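Local atomic coordinates of alpha-L-rhamnosidase (Klebsiella oxytoca, PDB entry 4XHC), a protein that probably hydrolyses the glycosidic bonds of terminal alpha-L-rhamnose residues, as a two-domain alpha-rhamnosidase of glycoside hydrolase family 78. Residues Glu233-Gly238 and His264-Arg269; Arg243-Gly248 and Leu271-Gly276. One frame throughout, in Å; residues are numbered along the deposited sequence.

Contact 1: Glu233-Gly238 and His264-Arg269; sequences EVFEDG and HDLVRR. With RAM (alpha-L-rhamnopyranose), chain C.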
loop_
_atom_site.group_PDB
_atom_site.type_symbol
_atom_site.label_atom_id
_atom_site.label_comp_id
_atom_site.label_asym_id
_atom_site.label_seq_id
_atom_site.Cartn_x
_atom_site.Cartn_y
_atom_site.Cartn_z
ATOM N N GLU A 233 14.266 7.839 19.649
ATOM C CA GLU A 233 13.639 7.841 20.980
ATOM C C GLU A 233 14.330 6.851 21.916
ATOM O O GLU A 233 14.155 6.906 23.141
ATOM C CB GLU A 233 12.125 7.600 20.889
ATOM C CG GLU A 233 11.362 8.887 20.579
ATOM C CD GLU A 233 9.883 8.685 20.294
ATOM O OE1 GLU A 233 9.555 7.849 19.427
ATOM O OE2 GLU A 233 9.051 9.380 20.924
ATOM N N VAL A 234 15.117 5.955 21.319
ATOM C CA VAL A 234 16.116 5.144 22.026
ATOM C C VAL A 234 17.361 5.072 21.144
ATOM O O VAL A 234 17.349 5.565 20.017
ATOM C CB VAL A 234 15.610 3.710 22.313
ATOM C CG1 VAL A 234 14.358 3.745 23.175
ATOM C CG2 VAL A 234 15.347 2.935 21.025
ATOM N N PHE A 235 18.426 4.458 21.644
ATOM C CA PHE A 235 19.580 4.125 20.804
ATOM C C PHE A 235 19.228 2.914 19.937
ATOM O O PHE A 235 19.386 1.775 20.371
ATOM C CB PHE A 235 20.804 3.773 21.666
ATOM C CG PHE A 235 21.463 4.949 22.326
ATOM C CD1 PHE A 235 22.360 5.738 21.630
ATOM C CD2 PHE A 235 21.223 5.239 23.653
ATOM C CE1 PHE A 235 22.993 6.806 22.239
ATOM C CE2 PHE A 235 21.844 6.314 24.272
ATOM C CZ PHE A 235 22.734 7.095 23.564
ATOM N N GLU A 236 18.746 3.141 18.720
ATOM C CA GLU A 236 18.363 2.030 17.846
ATOM C C GLU A 236 19.611 1.342 17.295
ATOM O O GLU A 236 20.617 2.001 17.065
ATOM C CB GLU A 236 17.498 2.522 16.696
ATOM C CG GLU A 236 16.177 3.139 17.138
ATOM C CD GLU A 236 15.251 3.480 15.972
ATOM O OE1 GLU A 236 15.559 3.099 14.813
ATOM O OE2 GLU A 236 14.204 4.123 16.214
ATOM N N ASP A 237 19.567 0.022 17.114
ATOM C CA ASP A 237 20.721 -0.690 16.560
ATOM C C ASP A 237 20.938 -0.333 15.098
ATOM O O ASP A 237 22.072 -0.089 14.683
ATOM C CB ASP A 237 20.624 -2.218 16.770
ATOM C CG ASP A 237 19.428 -2.860 16.074
ATOM O OD1 ASP A 237 18.378 -2.213 15.914
ATOM O OD2 ASP A 237 19.540 -4.043 15.708
ATOM N N GLY A 238 19.845 -0.309 14.330
ATOM C CA GLY A 238 19.844 0.100 12.917
ATOM C C GLY A 238 18.497 0.724 12.535
ATOM O O GLY A 238 17.452 0.162 12.851
ATOM N N HIS A 264 23.649 12.234 27.895
ATOM C CA HIS A 264 23.694 11.279 29.010
ATOM C C HIS A 264 22.302 10.896 29.483
ATOM O O HIS A 264 22.088 9.776 29.926
ATOM C CB HIS A 264 24.520 11.836 30.179
ATOM C CG HIS A 264 25.956 12.078 29.830
ATOM N ND1 HIS A 264 26.567 13.304 29.991
ATOM C CD2 HIS A 264 26.891 11.256 29.291
ATOM C CE1 HIS A 264 27.820 13.227 29.579
ATOM N NE2 HIS A 264 28.042 11.995 29.150
ATOM N N ASP A 265 21.361 11.827 29.378
ATOM C CA ASP A 265 19.959 11.540 29.686
ATOM C C ASP A 265 19.428 10.332 28.902
ATOM O O ASP A 265 18.600 9.572 29.401
ATOM C CB ASP A 265 19.074 12.783 29.442
ATOM C CG ASP A 265 19.243 13.379 28.038
ATOM O OD1 ASP A 265 20.381 13.724 27.664
ATOM O OD2 ASP A 265 18.239 13.516 27.311
ATOM N N LEU A 266 19.906 10.157 27.677
ATOM C CA LEU A 266 19.437 9.068 26.836
ATOM C C LEU A 266 20.056 7.725 27.227
ATOM O O LEU A 266 19.418 6.684 27.104
ATOM C CB LEU A 266 19.709 9.390 25.360
ATOM C CG LEU A 266 19.074 8.440 24.343
ATOM C CD1 LEU A 266 17.561 8.390 24.509
ATOM C CD2 LEU A 266 19.456 8.842 22.926
ATOM N N VAL A 267 21.301 7.748 27.692
ATOM C CA VAL A 267 21.954 6.534 28.212
ATOM C C VAL A 267 21.250 6.096 29.491
ATOM O O VAL A 267 21.005 4.918 29.721
ATOM C CB VAL A 267 23.457 6.757 28.508
ATOM C CG1 VAL A 267 24.090 5.491 29.065
ATOM C CG2 VAL A 267 24.185 7.198 27.244
ATOM N N ARG A 268 20.926 7.074 30.315
ATOM C CA ARG A 268 20.185 6.850 31.549
ATOM C C ARG A 268 18.810 6.254 31.282
ATOM O O ARG A 268 18.407 5.322 31.965
ATOM C CB ARG A 268 20.024 8.176 32.282
ATOM C CG ARG A 268 19.485 8.061 33.683
ATOM C CD ARG A 268 19.321 9.448 34.261
ATOM N NE ARG A 268 18.720 9.384 35.583
ATOM C CZ ARG A 268 17.920 10.311 36.093
ATOM N NH1 ARG A 268 17.599 11.395 35.389
ATOM N NH2 ARG A 268 17.432 10.150 37.315
ATOM N N ARG A 269 18.101 6.799 30.288
ATOM C CA ARG A 269 16.786 6.284 29.894
ATOM C C ARG A 269 16.881 4.808 29.499
ATOM O O ARG A 269 16.048 3.988 29.885
ATOM C CB ARG A 269 16.207 7.107 28.733
ATOM C CG ARG A 269 15.010 6.463 28.033
ATOM C CD ARG A 269 14.348 7.407 27.044
ATOM N NE ARG A 269 13.575 6.692 26.029
ATOM C CZ ARG A 269 12.325 6.247 26.178
ATOM N NH1 ARG A 269 11.649 6.416 27.315
ATOM N NH2 ARG A 269 11.736 5.619 25.170
HETATM C C1 RAM C . 21.113 -8.687 15.542
HETATM C C2 RAM C . 21.604 -7.266 15.349
HETATM C C3 RAM C . 21.870 -6.604 16.688
HETATM C C4 RAM C . 22.565 -7.595 17.607
HETATM C C5 RAM C . 21.593 -8.714 17.940
HETATM C C6 RAM C . 22.268 -10.044 18.167
HETATM O O1 RAM C . 20.097 -8.914 14.647
HETATM O O2 RAM C . 22.823 -7.355 14.629
HETATM O O3 RAM C . 22.685 -5.442 16.526
HETATM O O4 RAM C . 22.962 -6.960 18.809
HETATM O O5 RAM C . 20.638 -8.881 16.870
#
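Leu266 reaches from helix 264-276 to the Phe235 ring and the backbone just before it, and its branched side chain can be followed outward atom by atom. CB is already beside the ring, 3.9 Å from Phe235 CE2, and CG comes closer to that same carbon, at 3.5 Å. There the chain divides. CD2 turns over one face of the ring, 3.9 Å from the Phe235 centroid and 18° off the normal, a CH-pi contact shifted toward the rim; CD1 turns the other way, to the backbone at Glu233 O, 4.0 Å off. The fork depends on CG standing anti to the backbone N of Leu266 (chi1 -171°), which carries both methyls off the helix toward the loop. Leucine suits the place because its two branches serve an aromatic face and the neighbouring main chain at once. Val267 adds CG2 beside Phe235 CE2, 3.9 Å away, while its backbone N lies at the edge of the ring, near its plane.

Nearly one turn beyond Leu266, Arg269 supplies the polar link. With CG anti to the backbone N and the chain extended as far as NE, it spans the gap to the loop, and NE gives a hydrogen bond of 3.0 Å to Glu233 O (N-H...O 149°), nearly along the C=O axis though somewhat out of the guanidinium plane; NH2 adds only a weak bond to the same oxygen. NH2 also lies 3.8 Å from Val234 CG1. Three residues after Val234, Asp237 belongs to the rhamnose pocket, its OD2 3.5 Å from the sugar's O3.

In the helical catalytic domain, Phe235 also packs on Leu250 and Gln253 of helix 247-259, and Val267 on Tyr315 of helix 302-319. Phe235 thus lies between helices 264-276 and 247-259, while Arg269 NH1 bonds to Ala43 O of helix 37-45.

Contact 2: Arg243-Gly248 and Leu271-Gly276; sequences RRLWLG and LYLFAG. With RAM (alpha-L-rhamnopyranose), chain C.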
loop_
_atom_site.group_PDB
_atom_site.type_symbol
_atom_site.label_atom_id
_atom_site.label_comp_id
_atom_site.label_asym_id
_atom_site.label_seq_id
_atom_site.Cartn_x
_atom_site.Cartn_y
_atom_site.Cartn_z
ATOM N N ARG A 243 15.485 -1.281 14.302
ATOM C CA ARG A 243 14.852 -0.107 14.940
ATOM C C ARG A 243 14.619 -0.288 16.435
ATOM O O ARG A 243 13.593 0.136 16.958
ATOM C CB ARG A 243 13.512 0.217 14.283
ATOM C CG ARG A 243 13.536 0.129 12.779
ATOM C CD ARG A 243 12.206 0.533 12.187
ATOM N NE ARG A 243 12.265 0.498 10.728
ATOM C CZ ARG A 243 11.441 1.158 9.928
ATOM N NH1 ARG A 243 10.473 1.901 10.439
ATOM N NH2 ARG A 243 11.595 1.089 8.612
ATOM N N ARG A 244 15.585 -0.892 17.120
ATOM C CA ARG A 244 15.348 -1.401 18.453
ATOM C C ARG A 244 16.569 -1.303 19.347
ATOM O O ARG A 244 17.707 -1.429 18.891
ATOM C CB ARG A 244 14.928 -2.864 18.330
ATOM C CG ARG A 244 14.304 -3.424 19.581
ATOM C CD ARG A 244 13.283 -4.506 19.276
ATOM N NE ARG A 244 13.871 -5.832 19.092
ATOM C CZ ARG A 244 13.761 -6.577 17.996
ATOM N NH1 ARG A 244 13.090 -6.147 16.925
ATOM N NH2 ARG A 244 14.333 -7.768 17.968
ATOM N N LEU A 245 16.313 -1.113 20.635
ATOM C CA LEU A 245 17.361 -1.025 21.654
ATOM C C LEU A 245 17.886 -2.400 22.069
ATOM O O LEU A 245 17.146 -3.188 22.649
ATOM C CB LEU A 245 16.793 -0.309 22.882
ATOM C CG LEU A 245 17.678 -0.134 24.117
ATOM C CD1 LEU A 245 18.907 0.711 23.804
ATOM C CD2 LEU A 245 16.870 0.490 25.246
ATOM N N TRP A 246 19.157 -2.680 21.774
ATOM C CA TRP A 246 19.847 -3.908 22.233
ATOM C C TRP A 246 20.998 -3.541 23.170
ATOM O O TRP A 246 21.645 -2.507 23.000
ATOM C CB TRP A 246 20.435 -4.697 21.057
ATOM C CG TRP A 246 19.457 -5.407 20.159
ATOM C CD1 TRP A 246 18.691 -4.848 19.182
ATOM C CD2 TRP A 246 19.198 -6.812 20.109
ATOM N NE1 TRP A 246 17.951 -5.815 18.545
ATOM C CE2 TRP A 246 18.247 -7.030 19.093
ATOM C CE3 TRP A 246 19.669 -7.909 20.830
ATOM C CZ2 TRP A 246 17.755 -8.301 18.779
ATOM C CZ3 TRP A 246 19.172 -9.177 20.521
ATOM C CH2 TRP A 246 18.230 -9.358 19.503
ATOM N N LEU A 247 21.296 -4.407 24.130
ATOM C CA LEU A 247 22.261 -4.052 25.174
ATOM C C LEU A 247 23.713 -4.015 24.683
ATOM O O LEU A 247 24.468 -3.136 25.064
ATOM C CB LEU A 247 22.130 -4.979 26.385
ATOM C CG LEU A 247 21.922 -4.199 27.687
ATOM C CD1 LEU A 247 21.300 -5.079 28.761
ATOM C CD2 LEU A 247 23.224 -3.575 28.166
ATOM N N GLY A 248 24.104 -4.959 23.841
ATOM C CA GLY A 248 25.461 -4.973 23.301
ATOM C C GLY A 248 25.728 -3.724 22.486
ATOM O O GLY A 248 26.806 -3.116 22.589
ATOM N N LEU A 271 19.286 2.629 30.266
ATOM C CA LEU A 271 19.590 1.820 31.456
ATOM C C LEU A 271 18.335 1.471 32.257
ATOM O O LEU A 271 18.168 0.328 32.676
ATOM C CB LEU A 271 20.593 2.523 32.374
ATOM C CG LEU A 271 22.076 2.350 32.036
ATOM C CD1 LEU A 271 22.917 3.380 32.779
ATOM C CD2 LEU A 271 22.555 0.937 32.342
ATOM N N TYR A 272 17.461 2.449 32.472
ATOM C CA TYR A 272 16.243 2.224 33.256
ATOM C C TYR A 272 15.235 1.348 32.522
ATOM O O TYR A 272 14.419 0.679 33.153
ATOM C CB TYR A 272 15.587 3.549 33.677
ATOM C CG TYR A 272 16.148 4.125 34.964
ATOM C CD1 TYR A 272 15.674 3.706 36.212
ATOM C CD2 TYR A 272 17.158 5.082 34.941
ATOM C CE1 TYR A 272 16.189 4.227 37.393
ATOM C CE2 TYR A 272 17.678 5.607 36.117
ATOM C CZ TYR A 272 17.194 5.178 37.339
ATOM O OH TYR A 272 17.728 5.716 38.485
ATOM N N LEU A 273 15.279 1.362 31.194
ATOM C CA LEU A 273 14.394 0.518 30.411
ATOM C C LEU A 273 14.735 -0.960 30.620
ATOM O O LEU A 273 13.864 -1.754 30.961
ATOM C CB LEU A 273 14.466 0.873 28.920
ATOM C CG LEU A 273 13.721 2.138 28.480
ATOM C CD1 LEU A 273 14.081 2.494 27.048
ATOM C CD2 LEU A 273 12.219 1.967 28.617
ATOM N N PHE A 274 15.999 -1.321 30.431
ATOM C CA PHE A 274 16.435 -2.700 30.659
ATOM C C PHE A 274 16.193 -3.147 32.101
ATOM O O PHE A 274 15.825 -4.290 32.330
ATOM C CB PHE A 274 17.913 -2.874 30.329
ATOM C CG PHE A 274 18.194 -2.984 28.864
ATOM C CD1 PHE A 274 17.943 -4.167 28.191
ATOM C CD2 PHE A 274 18.712 -1.912 28.159
ATOM C CE1 PHE A 274 18.206 -4.281 26.838
ATOM C CE2 PHE A 274 18.970 -2.013 26.806
ATOM C CZ PHE A 274 18.718 -3.200 26.142
ATOM N N ALA A 275 16.383 -2.247 33.060
ATOM C CA ALA A 275 16.159 -2.567 34.466
ATOM C C ALA A 275 14.672 -2.666 34.844
ATOM O O ALA A 275 14.317 -3.354 35.803
ATOM C CB ALA A 275 16.846 -1.532 35.347
ATOM N N GLY A 276 13.818 -1.965 34.101
ATOM C CA GLY A 276 12.405 -1.798 34.456
ATOM C C GLY A 276 11.479 -2.945 34.092
ATOM O O GLY A 276 10.349 -3.015 34.585
HETATM C C1 RAM C . 21.113 -8.687 15.542
HETATM C C2 RAM C . 21.604 -7.266 15.349
HETATM C C3 RAM C . 21.870 -6.604 16.688
HETATM C C4 RAM C . 22.565 -7.595 17.607
HETATM C C5 RAM C . 21.593 -8.714 17.940
HETATM C C6 RAM C . 22.268 -10.044 18.167
HETATM O O1 RAM C . 20.097 -8.914 14.647
HETATM O O2 RAM C . 22.823 -7.355 14.629
HETATM O O3 RAM C . 22.685 -5.442 16.526
HETATM O O4 RAM C . 22.962 -6.960 18.809
HETATM O O5 RAM C . 20.638 -8.881 16.870
#
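Phe274 meets Leu247 face-on: Leu247 CG sits over the centre of the phenyl ring, 3.6 Å from the centroid and only 9° off the normal, in a CH-pi contact. Leu247 CD1 continues across that surface to Phe274 CD1, 3.5 Å away. Leu245 approaches the same ring obliquely, its CG 3.5 Å from Phe274 CE2, and its CD2 reaches on to Leu273 CD1 at 3.9 Å. The far end of the ring comes close to the backbone, Phe274 CZ lying 3.5 Å from Leu247 N. Phenylalanine suits this buried place because its flat face takes the Leu247 branch while CE2 and CZ reach Leu245 and the main chain, with no polar group to satisfy.

The next shell is the short, weakly bonded strand 245-246. The CB of Leu245 is directed toward helix 264-276 and that of Trp246 away from it; the indole, its CG anti to the carbonyl carbon (chi1 -72°), lies against the sugar, with rhamnose C5 3.4 Å above its plane, offset toward the rim. An aromatic face against a pyranose is a common way of gripping sugars in glycosidases. Trp246 is also the N-cap of the helix that follows.

Further out, Leu245 is backbone-bonded to Val288 of strand 287-289. Leu247 packs on Val311 of helix 302-319, and Leu273 on Ala43 of helix 37-45.

Overall arrangement
From the N terminus, the chain leaves helix 214-230 into the loop 233-238 and turns back through Arg243, probably hydrogen-bonded by its N to Gly238 O, into strand 245-246 and helix 247-259. It then continues into helix 264-276. Contact 1 closes the excursion from 233-238 to the first half of that helix, and contact 2 the one from 243-248 to its second half; the segments alternate, so the two closures cross rather than nest. Helix 264-276 thus packs against the chain before and after the turn, which also brings Asp237 and Trp246 to rhamnose. Together the two contacts tie this loop and strand to one helix of the six-hairpin domain, an (alpha/alpha)6 barrel in this family.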